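Local atomic coordinates of diphthine synthase (Entamoeba histolytica, PDB entry 3I4T), a protein that probably methylates the modified histidine of elongation factor 2 with S-adenosylmethionine during diphthamide biosynthesis, as a member of the tetrapyrrole methylase family. Residues M235-R241 with M266-P272. Numbering follows the deposited sequence.
Sequences MVVGMAR and MHCLLIP
Val237 and Leu270 face each other as a hydrogen-bonded antiparallel pair, their backbones exchanging two bonds: Val237 N to Leu270 O at 3.0 Å and Leu270 N to Val237 O at 2.8 Å. Met239 and Cys268 repeat the exchange two residues on, and Arg241 N extends the pairing past the strand end with a nearly straight bond to Met266 O (172°). The tight packing lies on the face of Val237, Met239, Cys268 and Leu270. There the CB atoms of Val237 and Leu270 meet at 3.8 Å, while the Met239 side chain, extended through chi2 and bent at chi3 (82°), lays SD against Leu270 CD1 at 3.5 Å. Gly238 brings no side chain to the opposite face; Leu269, its CG anti to the backbone N (chi1 -173°), leans CD1 back over Val237 O at 3.4 Å and on to Val236 CG2. Further along this face Ala240 CB rests obliquely against the His267 ring, 3.5 Å from CD2. The ends are looser: Met235 and Met266, both partly exposed, turn their side-chain ends off the partner strand, though Met235 O lies 3.5 Å from Pro272 CD. Arg241, also partly exposed, sends NH1 to the carbonyls of Phe262 and Ala264. In the mixed sheet of the C-terminal domain, as in other tetrapyrrole methylases, strands 248-253 and 180-187 flank 235-240 and 267-271, making both interior. Leu218 of helix 211-225 covers Leu269 and Ile271, Cys214 Leu269 alone; Ile138 and Ser141 pack on Leu270, Cys140 on Met239, across the sheet.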
ATOM      1  N   MET A 235      -1.249   3.440 -24.301  1.00 35.35           N
ATOM      2  CA  MET A 235       0.010   3.097 -23.628  1.00 35.05           C
ATOM      3  C   MET A 235      -0.270   2.655 -22.200  1.00 34.85           C
ATOM      4  O   MET A 235      -0.832   3.412 -21.400  1.00 35.34           O
ATOM      5  CB  MET A 235       0.987   4.286 -23.617  1.00 35.23           C
ATOM      6  CG  MET A 235       1.461   4.777 -24.992  1.00 35.93           C
ATOM      7  SD  MET A 235       2.643   3.668 -25.813  1.00 39.92           S
ATOM      8  CE  MET A 235       4.168   4.090 -24.969  1.00 37.73           C
ATOM      9  N   VAL A 236       0.128   1.431 -21.882  1.00 34.24           N
ATOM     10  CA  VAL A 236      -0.140   0.849 -20.581  1.00 33.77           C
ATOM     11  C   VAL A 236       1.127   0.222 -20.055  1.00 34.15           C
ATOM     12  O   VAL A 236       2.137   0.148 -20.758  1.00 34.67           O
ATOM     13  CB  VAL A 236      -1.248  -0.229 -20.636  1.00 33.75           C
ATOM     14  CG1 VAL A 236      -2.587   0.391 -21.059  1.00 33.32           C
ATOM     15  CG2 VAL A 236      -0.846  -1.389 -21.567  1.00 33.11           C
ATOM     16  N   VAL A 237       1.062  -0.240 -18.815  1.00 34.05           N
ATOM     17  CA  VAL A 237       2.231  -0.716 -18.115  1.00 33.83           C
ATOM     18  C   VAL A 237       1.962  -2.151 -17.692  1.00 34.12           C
ATOM     19  O   VAL A 237       1.100  -2.403 -16.843  1.00 34.31           O
ATOM     20  CB  VAL A 237       2.531   0.152 -16.866  1.00 33.89           C
ATOM     21  CG1 VAL A 237       3.901  -0.186 -16.277  1.00 32.93           C
ATOM     22  CG2 VAL A 237       2.438   1.644 -17.204  1.00 33.13           C
ATOM     23  N   GLY A 238       2.686  -3.085 -18.306  1.00 33.85           N
ATOM     24  CA  GLY A 238       2.635  -4.474 -17.917  1.00 33.94           C
ATOM     25  C   GLY A 238       3.669  -4.664 -16.836  1.00 34.69           C
ATOM     26  O   GLY A 238       4.802  -4.181 -16.960  1.00 34.69           O
ATOM     27  N   MET A 239       3.284  -5.343 -15.761  1.00 34.91           N
ATOM     28  CA  MET A 239       4.205  -5.573 -14.665  1.00 35.63           C
ATOM     29  C   MET A 239       4.165  -7.010 -14.210  1.00 35.40           C
ATOM     30  O   MET A 239       3.097  -7.556 -13.936  1.00 35.71           O
ATOM     31  CB  MET A 239       3.895  -4.637 -13.498  1.00 36.41           C
ATOM     32  CG  MET A 239       3.954  -3.161 -13.888  1.00 38.26           C
ATOM     33  SD  MET A 239       3.691  -2.110 -12.473  1.00 43.90           S
ATOM     34  CE  MET A 239       5.323  -2.079 -11.740  1.00 41.89           C
ATOM     35  N   ALA A 240       5.341  -7.620 -14.137  1.00 35.00           N
ATOM     36  CA  ALA A 240       5.467  -8.997 -13.695  1.00 34.38           C
ATOM     37  C   ALA A 240       6.439  -9.072 -12.527  1.00 34.20           C
ATOM     38  O   ALA A 240       7.487  -8.438 -12.549  1.00 34.12           O
ATOM     39  CB  ALA A 240       5.943  -9.875 -14.846  1.00 33.96           C
ATOM     40  N   ARG A 241       6.083  -9.862 -11.519  1.00 34.37           N
ATOM     41  CA  ARG A 241       6.936 -10.114 -10.356  1.00 34.65           C
ATOM     42  C   ARG A 241       7.385  -8.821  -9.650  1.00 35.14           C
ATOM     43  O   ARG A 241       8.568  -8.618  -9.372  1.00 35.53           O
ATOM     44  CB  ARG A 241       8.115 -11.022 -10.740  1.00 34.37           C
ATOM     45  CG  ARG A 241       7.656 -12.336 -11.361  1.00 34.47           C
ATOM     46  CD  ARG A 241       8.776 -13.145 -11.994  1.00 32.45           C
ATOM     47  NE  ARG A 241       9.444 -12.445 -13.092  1.00 32.34           N
ATOM     48  CZ  ARG A 241       8.977 -12.334 -14.332  1.00 32.15           C
ATOM     49  NH1 ARG A 241       7.804 -12.850 -14.676  1.00 32.38           N
ATOM     50  NH2 ARG A 241       9.689 -11.679 -15.236  1.00 33.33           N
ATOM     51  N   MET A 266       3.590 -13.433 -10.487  1.00 37.87           N
ATOM     52  CA  MET A 266       2.295 -12.778 -10.644  1.00 37.83           C
ATOM     53  C   MET A 266       2.376 -11.606 -11.628  1.00 36.55           C
ATOM     54  O   MET A 266       3.400 -10.922 -11.695  1.00 36.22           O
ATOM     55  CB  MET A 266       1.855 -12.262  -9.273  1.00 38.50           C
ATOM     56  CG  MET A 266       0.353 -12.051  -9.079  1.00 42.99           C
ATOM     57  SD  MET A 266      -0.052 -11.781  -7.320  1.00 53.47           S
ATOM     58  CE  MET A 266       0.357 -13.401  -6.631  1.00 50.47           C
ATOM     59  N   HIS A 267       1.299 -11.382 -12.383  1.00 35.30           N
ATOM     60  CA  HIS A 267       1.214 -10.227 -13.289  1.00 34.36           C
ATOM     61  C   HIS A 267       0.109  -9.255 -12.869  1.00 33.71           C
ATOM     62  O   HIS A 267      -0.883  -9.658 -12.254  1.00 33.05           O
ATOM     63  CB  HIS A 267       0.903 -10.636 -14.737  1.00 34.21           C
ATOM     64  CG  HIS A 267       1.934 -11.497 -15.397  1.00 34.21           C
ATOM     65  ND1 HIS A 267       1.734 -12.049 -16.647  1.00 34.73           N
ATOM     66  CD2 HIS A 267       3.156 -11.919 -14.993  1.00 34.49           C
ATOM     67  CE1 HIS A 267       2.789 -12.766 -16.986  1.00 34.55           C
ATOM     68  NE2 HIS A 267       3.665 -12.708 -15.998  1.00 35.91           N
ATOM     69  N   CYS A 268       0.290  -7.984 -13.229  1.00 32.98           N
ATOM     70  CA  CYS A 268      -0.778  -6.993 -13.191  1.00 32.95           C
ATOM     71  C   CYS A 268      -0.531  -5.884 -14.210  1.00 32.53           C
ATOM     72  O   CYS A 268       0.568  -5.759 -14.756  1.00 32.67           O
ATOM     73  CB  CYS A 268      -0.951  -6.392 -11.793  1.00 33.26           C
ATOM     74  SG  CYS A 268       0.447  -5.413 -11.260  1.00 34.53           S
ATOM     75  N   LEU A 269      -1.564  -5.078 -14.438  1.00 31.77           N
ATOM     76  CA  LEU A 269      -1.563  -4.057 -15.462  1.00 31.10           C
ATOM     77  C   LEU A 269      -1.884  -2.693 -14.867  1.00 30.96           C
ATOM     78  O   LEU A 269      -2.732  -2.574 -13.980  1.00 31.25           O
ATOM     79  CB  LEU A 269      -2.622  -4.408 -16.518  1.00 31.07           C
ATOM     80  CG  LEU A 269      -2.675  -3.557 -17.779  1.00 29.94           C
ATOM     81  CD1 LEU A 269      -1.420  -3.739 -18.601  1.00 29.90           C
ATOM     82  CD2 LEU A 269      -3.889  -3.921 -18.587  1.00 30.44           C
ATOM     83  N   LEU A 270      -1.205  -1.665 -15.356  1.00 30.52           N
ATOM     84  CA  LEU A 270      -1.535  -0.296 -14.988  1.00 30.29           C
ATOM     85  C   LEU A 270      -2.029   0.470 -16.201  1.00 30.28           C
ATOM     86  O   LEU A 270      -1.362   0.523 -17.241  1.00 30.27           O
ATOM     87  CB  LEU A 270      -0.342   0.427 -14.367  1.00 30.03           C
ATOM     88  CG  LEU A 270       0.479  -0.280 -13.285  1.00 30.47           C
ATOM     89  CD1 LEU A 270       1.592   0.654 -12.822  1.00 31.58           C
ATOM     90  CD2 LEU A 270      -0.361  -0.735 -12.111  1.00 28.07           C
ATOM     91  N   ILE A 271      -3.216   1.041 -16.063  1.00 30.10           N
ATOM     92  CA  ILE A 271      -3.773   1.870 -17.099  1.00 30.18           C
ATOM     93  C   ILE A 271      -3.721   3.321 -16.631  1.00 30.40           C
ATOM     94  O   ILE A 271      -4.553   3.749 -15.821  1.00 30.14           O
ATOM     95  CB  ILE A 271      -5.220   1.457 -17.471  1.00 30.20           C
ATOM     96  CG1 ILE A 271      -5.276  -0.029 -17.850  1.00 28.13           C
ATOM     97  CG2 ILE A 271      -5.735   2.342 -18.615  1.00 30.12           C
ATOM     98  CD1 ILE A 271      -6.696  -0.575 -18.051  1.00 25.20           C
ATOM     99  N   PRO A 272      -2.725   4.077 -17.129  1.00 30.47           N
ATOM    100  CA  PRO A 272      -2.529   5.473 -16.744  1.00 30.65           C
ATOM    101  C   PRO A 272      -3.750   6.320 -17.058  1.00 31.02           C
ATOM    102  O   PRO A 272      -4.499   5.975 -17.962  1.00 31.35           O
ATOM    103  CB  PRO A 272      -1.356   5.922 -17.625  1.00 30.71           C
ATOM    104  CG  PRO A 272      -0.627   4.662 -17.987  1.00 30.48           C
ATOM    105  CD  PRO A 272      -1.671   3.586 -18.042  1.00 30.50           C
TER